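Local coordinates for protein pyruvate-formate lyase-activating enzyme (Bacteroides vulgatus ATCC 8482, PDB 3CAN) that is of undetermined function but probably belongs to the radical SAM superfamily, with a fold of parallel strands and helices, at residues A[40-45]-A[49-54]; A[129-134]-A[169-174]. All coordinates share one frame; numbering follows the deposited sequence.

Contact 1 (A[40-45]-A[49-54])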
loop_
_atom_site.group_PDB
_atom_site.type_symbol
_atom_site.label_atom_id
_atom_site.label_comp_id
_atom_site.label_asym_id
_atom_site.label_seq_id
_atom_site.Cartn_x
_atom_site.Cartn_y
_atom_site.Cartn_z
ATOM N N THR A 40 -10.649 1.202 -10.081
ATOM C CA THR A 40 -11.273 2.515 -9.945
ATOM C C THR A 40 -11.657 3.092 -11.306
ATOM O O THR A 40 -12.811 3.479 -11.520
ATOM C CB THR A 40 -10.343 3.495 -9.211
ATOM O OG1 THR A 40 -9.934 2.948 -7.939
ATOM C CG2 THR A 40 -11.031 4.846 -8.996
ATOM N N LEU A 41 -10.697 3.117 -12.229
ATOM C CA LEU A 41 -10.880 3.781 -13.531
ATOM C C LEU A 41 -11.270 2.877 -14.702
ATOM O O LEU A 41 -11.196 3.305 -15.861
ATOM C CB LEU A 41 -9.613 4.561 -13.880
ATOM C CG LEU A 41 -9.202 5.643 -12.868
ATOM C CD1 LEU A 41 -7.847 6.240 -13.251
ATOM C CD2 LEU A 41 -10.257 6.738 -12.771
ATOM N N LEU A 42 -11.691 1.650 -14.419
ATOM C CA LEU A 42 -12.085 0.711 -15.474
ATOM C C LEU A 42 -13.406 1.148 -16.089
ATOM O O LEU A 42 -14.414 1.268 -15.397
ATOM C CB LEU A 42 -12.225 -0.719 -14.948
ATOM C CG LEU A 42 -11.206 -1.773 -15.343
ATOM C CD1 LEU A 42 -11.679 -3.157 -14.898
ATOM C CD2 LEU A 42 -10.903 -1.738 -16.839
ATOM N N ALA A 43 -13.383 1.398 -17.387
ATOM C CA ALA A 43 -14.549 1.916 -18.078
ATOM C C ALA A 43 -15.579 0.836 -18.378
ATOM O O ALA A 43 -16.773 1.047 -18.153
ATOM C CB ALA A 43 -14.127 2.595 -19.363
ATOM N N ARG A 44 -15.131 -0.321 -18.857
ATOM C CA ARG A 44 -16.066 -1.283 -19.419
ATOM C C ARG A 44 -16.446 -2.389 -18.446
ATOM O O ARG A 44 -15.599 -3.063 -17.863
ATOM C CB ARG A 44 -15.533 -1.829 -20.737
ATOM C CG ARG A 44 -15.578 -0.764 -21.832
ATOM C CD ARG A 44 -14.912 -1.221 -23.107
ATOM N NE ARG A 44 -15.533 -2.433 -23.628
ATOM C CZ ARG A 44 -15.037 -3.665 -23.540
ATOM N NH1 ARG A 44 -13.867 -3.914 -22.952
ATOM N NH2 ARG A 44 -15.723 -4.669 -24.064
ATOM N N LYS A 45 -17.749 -2.560 -18.277
ATOM C CA LYS A 45 -18.260 -3.544 -17.344
ATOM C C LYS A 45 -17.814 -4.986 -17.667
ATOM O O LYS A 45 -17.566 -5.759 -16.741
ATOM C CB LYS A 45 -19.784 -3.425 -17.195
ATOM C CG LYS A 45 -20.588 -3.595 -18.453
ATOM C CD LYS A 45 -22.024 -3.087 -18.264
ATOM C CE LYS A 45 -22.737 -2.932 -19.582
ATOM N NZ LYS A 45 -22.729 -4.190 -20.393
ATOM N N ASP A 49 -15.863 -7.543 -15.023
ATOM C CA ASP A 49 -16.282 -8.937 -14.824
ATOM C C ASP A 49 -15.132 -9.923 -15.043
ATOM O O ASP A 49 -14.948 -10.858 -14.246
ATOM C CB ASP A 49 -17.436 -9.291 -15.769
ATOM C CG ASP A 49 -18.728 -8.596 -15.413
ATOM O OD1 ASP A 49 -18.822 -7.981 -14.333
ATOM O OD2 ASP A 49 -19.671 -8.678 -16.236
ATOM N N GLU A 50 -14.353 -9.717 -16.105
ATOM C CA GLU A 50 -13.230 -10.607 -16.409
ATOM C C GLU A 50 -12.120 -10.482 -15.367
ATOM O O GLU A 50 -11.510 -11.474 -14.999
ATOM C CB GLU A 50 -12.671 -10.345 -17.811
ATOM C CG GLU A 50 -11.603 -11.352 -18.278
ATOM C CD GLU A 50 -12.121 -12.785 -18.437
ATOM O OE1 GLU A 50 -13.347 -12.985 -18.583
ATOM O OE2 GLU A 50 -11.287 -13.721 -18.420
ATOM N N VAL A 51 -11.857 -9.265 -14.894
ATOM C CA VAL A 51 -10.886 -9.069 -13.806
ATOM C C VAL A 51 -11.324 -9.840 -12.556
ATOM O O VAL A 51 -10.532 -10.560 -11.955
ATOM C CB VAL A 51 -10.672 -7.582 -13.465
ATOM C CG1 VAL A 51 -9.888 -7.446 -12.141
ATOM C CG2 VAL A 51 -9.911 -6.885 -14.609
HETATM N N MSE A 52 -12.602 -9.744 -12.194
HETATM C CA MSE A 52 -13.116 -10.495 -11.039
HETATM C C MSE A 52 -12.957 -12.016 -11.185
HETATM O O MSE A 52 -12.723 -12.714 -10.208
HETATM C CB MSE A 52 -14.571 -10.130 -10.758
HETATM C CG MSE A 52 -14.756 -8.758 -10.159
HETATM SE SE MSE A 52 -16.586 -8.437 -9.561
HETATM C CE MSE A 52 -17.447 -8.256 -11.284
ATOM N N ARG A 53 -13.057 -12.535 -12.403
ATOM C CA ARG A 53 -12.841 -13.953 -12.619
ATOM C C ARG A 53 -11.386 -14.382 -12.403
ATOM O O ARG A 53 -11.104 -15.581 -12.265
ATOM C CB ARG A 53 -13.300 -14.347 -14.023
ATOM C CG ARG A 53 -14.800 -14.414 -14.157
ATOM C CD ARG A 53 -15.200 -15.106 -15.446
ATOM N NE ARG A 53 -15.229 -14.166 -16.549
ATOM C CZ ARG A 53 -16.261 -13.375 -16.845
ATOM N NH1 ARG A 53 -16.171 -12.539 -17.860
ATOM N NH2 ARG A 53 -17.387 -13.401 -16.137
ATOM N N ASN A 54 -10.473 -13.410 -12.342
ATOM C CA ASN A 54 -9.047 -13.694 -12.317
ATOM C C ASN A 54 -8.304 -12.968 -11.196
ATOM O O ASN A 54 -7.123 -12.649 -11.320
ATOM C CB ASN A 54 -8.446 -13.366 -13.678
ATOM C CG ASN A 54 -9.005 -14.261 -14.783
ATOM O OD1 ASN A 54 -8.661 -15.449 -14.874
ATOM N ND2 ASN A 54 -9.886 -13.699 -15.607
#
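D49, which bonds to the K45 backbone, also covers a flat group: D49 O lies 3.8 Å above the plane of the R53 guanidinium, over its centre. At the edge of that guanidinium, in its plane, is E50 OE1, in the one of two E50 conformers given here. The loop after strand 35-38 and helix 45-53 meet here, in the beta-alpha-beta crossover to strand 57-61, and R44 is the N-cap residue. D49 N donates to K45 O at 3.0 Å, with an N-H...O angle of 164°. This is a first-turn helical bond. The D49 carboxylate folds back over the same carbonyl, with D49 CG 3.3 Å from K45 O. CG stands beside its own backbone N (chi1 -70°), which brings it there. Its OD2 forms a salt bridge with R87 on helix 79-90. L42 CD1 lies 4.1 Å from V51 CG2, with the two side chains set at a slant. L42 also packs on L15, and V51 on I22 and L58. In that same E50 conformer, R53 NE is 3.0 Å and R53 NH1 2.9 Å from E50 OE1, a tentative side-on salt bridge. N54 ND2 donates to E50 O at 2.8 Å.

Contact 2 (A[129-134]-A[169-174]); sequences INLLPY and QILTDY
This contact belongs to a beta-alpha-beta crossover of the parallel sheet. Strand 128-133 is joined through helix 161-173 to its neighbour, strand 178-180, which is consistent with the TIM-barrel-like fold of radical SAM proteins. L171 is the helix residue that meets the strand. Its two methyls divide the work. L171 CD1 lies 3.9 Å from L131 CD2, and the two leucines reach toward each other, tip to tip. The same L171 CD1 is 4.1 Å from I129 CG2. L171 CD2 goes to the other branch of I129 and lies 3.9 Å from I129 CD1, with the two side chains crossing at an angle. In I129, CG2 is anti to the backbone N and CG1 stands beside it (chi1 -59°). This turns CD1 to L171 CD2 and CG2 to L171 CD1. I129 and L131 are alternate strand residues, so both CB atoms point to the helix, while that of N130 points away from it. All three touching residues are buried, and the contact between them is purely apolar. L176, in the loop between the helix and strand 178-180, touches both I129 and L171, so it adds a further apolar side chain to the same cluster. A116 of helix 109-121 and A178 of strand 178-180 also touch L171. I129 packs on L119 of helix 109-121, and both I129 and L131 pack on I99 of strand 95-101.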
loop_
_atom_site.group_PDB
_atom_site.type_symbol
_atom_site.label_atom_id
_atom_site.label_comp_id
_atom_site.label_asym_id
_atom_site.label_seq_id
_atom_site.Cartn_x
_atom_site.Cartn_y
_atom_site.Cartn_z
ATOM N N ILE A 129 -12.856 -0.211 4.791
ATOM C CA ILE A 129 -12.626 1.109 4.230
ATOM C C ILE A 129 -11.349 1.658 4.871
ATOM O O ILE A 129 -11.298 1.849 6.087
ATOM C CB ILE A 129 -13.804 2.056 4.491
ATOM C CG1 ILE A 129 -15.106 1.503 3.898
ATOM C CG2 ILE A 129 -13.521 3.442 3.899
ATOM C CD1 ILE A 129 -16.369 2.212 4.415
ATOM N N ASN A 130 -10.327 1.890 4.054
ATOM C CA ASN A 130 -9.051 2.433 4.516
ATOM C C ASN A 130 -9.011 3.941 4.346
ATOM O O ASN A 130 -9.019 4.440 3.213
ATOM C CB ASN A 130 -7.890 1.826 3.733
ATOM C CG ASN A 130 -7.840 0.331 3.855
ATOM O OD1 ASN A 130 -7.510 -0.199 4.916
ATOM N ND2 ASN A 130 -8.194 -0.365 2.773
ATOM N N LEU A 131 -8.999 4.658 5.462
ATOM C CA LEU A 131 -8.803 6.108 5.454
ATOM C C LEU A 131 -7.296 6.365 5.508
ATOM O O LEU A 131 -6.621 5.944 6.444
ATOM C CB LEU A 131 -9.518 6.779 6.636
ATOM C CG LEU A 131 -11.024 6.525 6.767
ATOM C CD1 LEU A 131 -11.607 7.346 7.925
ATOM C CD2 LEU A 131 -11.738 6.829 5.454
ATOM N N LEU A 132 -6.773 7.022 4.482
ATOM C CA LEU A 132 -5.339 7.261 4.350
ATOM C C LEU A 132 -5.062 8.759 4.506
ATOM O O LEU A 132 -5.140 9.511 3.528
ATOM C CB LEU A 132 -4.858 6.757 2.988
ATOM C CG LEU A 132 -5.342 5.348 2.638
ATOM C CD1 LEU A 132 -5.035 4.993 1.193
ATOM C CD2 LEU A 132 -4.729 4.321 3.595
ATOM N N PRO A 133 -4.756 9.200 5.737
ATOM C CA PRO A 133 -4.534 10.626 5.942
ATOM C C PRO A 133 -3.404 11.180 5.091
ATOM O O PRO A 133 -2.333 10.563 4.952
ATOM C CB PRO A 133 -4.204 10.728 7.436
ATOM C CG PRO A 133 -4.814 9.524 8.034
ATOM C CD PRO A 133 -4.641 8.454 6.999
ATOM N N TYR A 134 -3.664 12.347 4.525
ATOM C CA TYR A 134 -2.710 13.025 3.686
ATOM C C TYR A 134 -1.541 13.476 4.537
ATOM O O TYR A 134 -1.723 14.050 5.611
ATOM C CB TYR A 134 -3.379 14.238 3.039
ATOM C CG TYR A 134 -2.455 15.143 2.262
ATOM C CD1 TYR A 134 -2.095 14.839 0.953
ATOM C CD2 TYR A 134 -1.952 16.314 2.830
ATOM C CE1 TYR A 134 -1.253 15.677 0.230
ATOM C CE2 TYR A 134 -1.108 17.150 2.120
ATOM C CZ TYR A 134 -0.762 16.828 0.819
ATOM O OH TYR A 134 0.077 17.656 0.109
ATOM N N GLN A 169 -15.817 7.157 13.093
ATOM C CA GLN A 169 -17.077 7.015 13.811
ATOM C C GLN A 169 -18.279 7.063 12.873
ATOM O O GLN A 169 -19.207 6.274 13.016
ATOM C CB GLN A 169 -17.234 8.091 14.888
ATOM C CG GLN A 169 -18.417 7.859 15.820
ATOM C CD GLN A 169 -18.281 6.552 16.592
ATOM O OE1 GLN A 169 -17.307 6.346 17.312
ATOM N NE2 GLN A 169 -19.247 5.659 16.425
ATOM N N ILE A 170 -18.267 8.007 11.937
ATOM C CA ILE A 170 -19.351 8.139 10.958
ATOM C C ILE A 170 -19.538 6.827 10.199
ATOM O O ILE A 170 -20.637 6.282 10.111
ATOM C CB ILE A 170 -19.067 9.283 9.952
ATOM C CG1 ILE A 170 -19.173 10.648 10.647
ATOM C CG2 ILE A 170 -20.044 9.228 8.773
ATOM C CD1 ILE A 170 -18.472 11.775 9.905
ATOM N N LEU A 171 -18.450 6.310 9.643
ATOM C CA LEU A 171 -18.534 5.085 8.866
ATOM C C LEU A 171 -19.038 3.911 9.728
ATOM O O LEU A 171 -19.892 3.133 9.288
ATOM C CB LEU A 171 -17.172 4.784 8.225
ATOM C CG LEU A 171 -16.745 5.780 7.147
ATOM C CD1 LEU A 171 -15.236 5.669 6.850
ATOM C CD2 LEU A 171 -17.596 5.602 5.872
ATOM N N THR A 172 -18.529 3.820 10.955
ATOM C CA THR A 172 -18.946 2.806 11.911
ATOM C C THR A 172 -20.434 2.942 12.235
ATOM O O THR A 172 -21.149 1.940 12.299
ATOM C CB THR A 172 -18.103 2.886 13.208
ATOM O OG1 THR A 172 -16.702 2.782 12.885
ATOM C CG2 THR A 172 -18.478 1.773 14.170
ATOM N N ASP A 173 -20.897 4.179 12.424
ATOM C CA ASP A 173 -22.311 4.448 12.709
ATOM C C ASP A 173 -23.255 3.955 11.608
ATOM O O ASP A 173 -24.400 3.612 11.893
ATOM C CB ASP A 173 -22.545 5.950 12.947
ATOM C CG ASP A 173 -22.002 6.443 14.291
ATOM O OD1 ASP A 173 -21.686 5.624 15.181
ATOM O OD2 ASP A 173 -21.890 7.679 14.452
ATOM N N TYR A 174 -22.775 3.925 10.361
ATOM C CA TYR A 174 -23.557 3.431 9.223
ATOM C C TYR A 174 -23.374 1.930 8.990
ATOM O O TYR A 174 -23.848 1.383 7.987
ATOM C CB TYR A 174 -23.195 4.212 7.950
ATOM C CG TYR A 174 -23.862 5.560 7.848
ATOM C CD1 TYR A 174 -23.223 6.709 8.287
ATOM C CD2 TYR A 174 -25.128 5.690 7.274
ATOM C CE1 TYR A 174 -23.834 7.960 8.191
ATOM C CE2 TYR A 174 -25.745 6.930 7.177
ATOM C CZ TYR A 174 -25.089 8.067 7.624
ATOM O OH TYR A 174 -25.691 9.312 7.510
#

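Overall arrangement
Contacts 1 and 2 lie on opposite sides of the chain's centre. Their centres are 25 Å apart, and their nearest atoms are about 11 Å apart without touching. They follow one another along the chain, contact 1 closing before contact 2 opens. Each belongs to a crossover between neighbouring parallel strands. Contact 1 serves the pair 35-38 and 57-61. Contact 2 serves the pair 128-133 and 178-180. Strand 95-101 lies between these two pairs in the sheet. Contact 1 is local and partly buried, joining a loop to the helix that follows it. Contact 2 joins segments 35 residues apart at their closest ends and is fully buried. Both are structural packing within the sheet-and-helix framework.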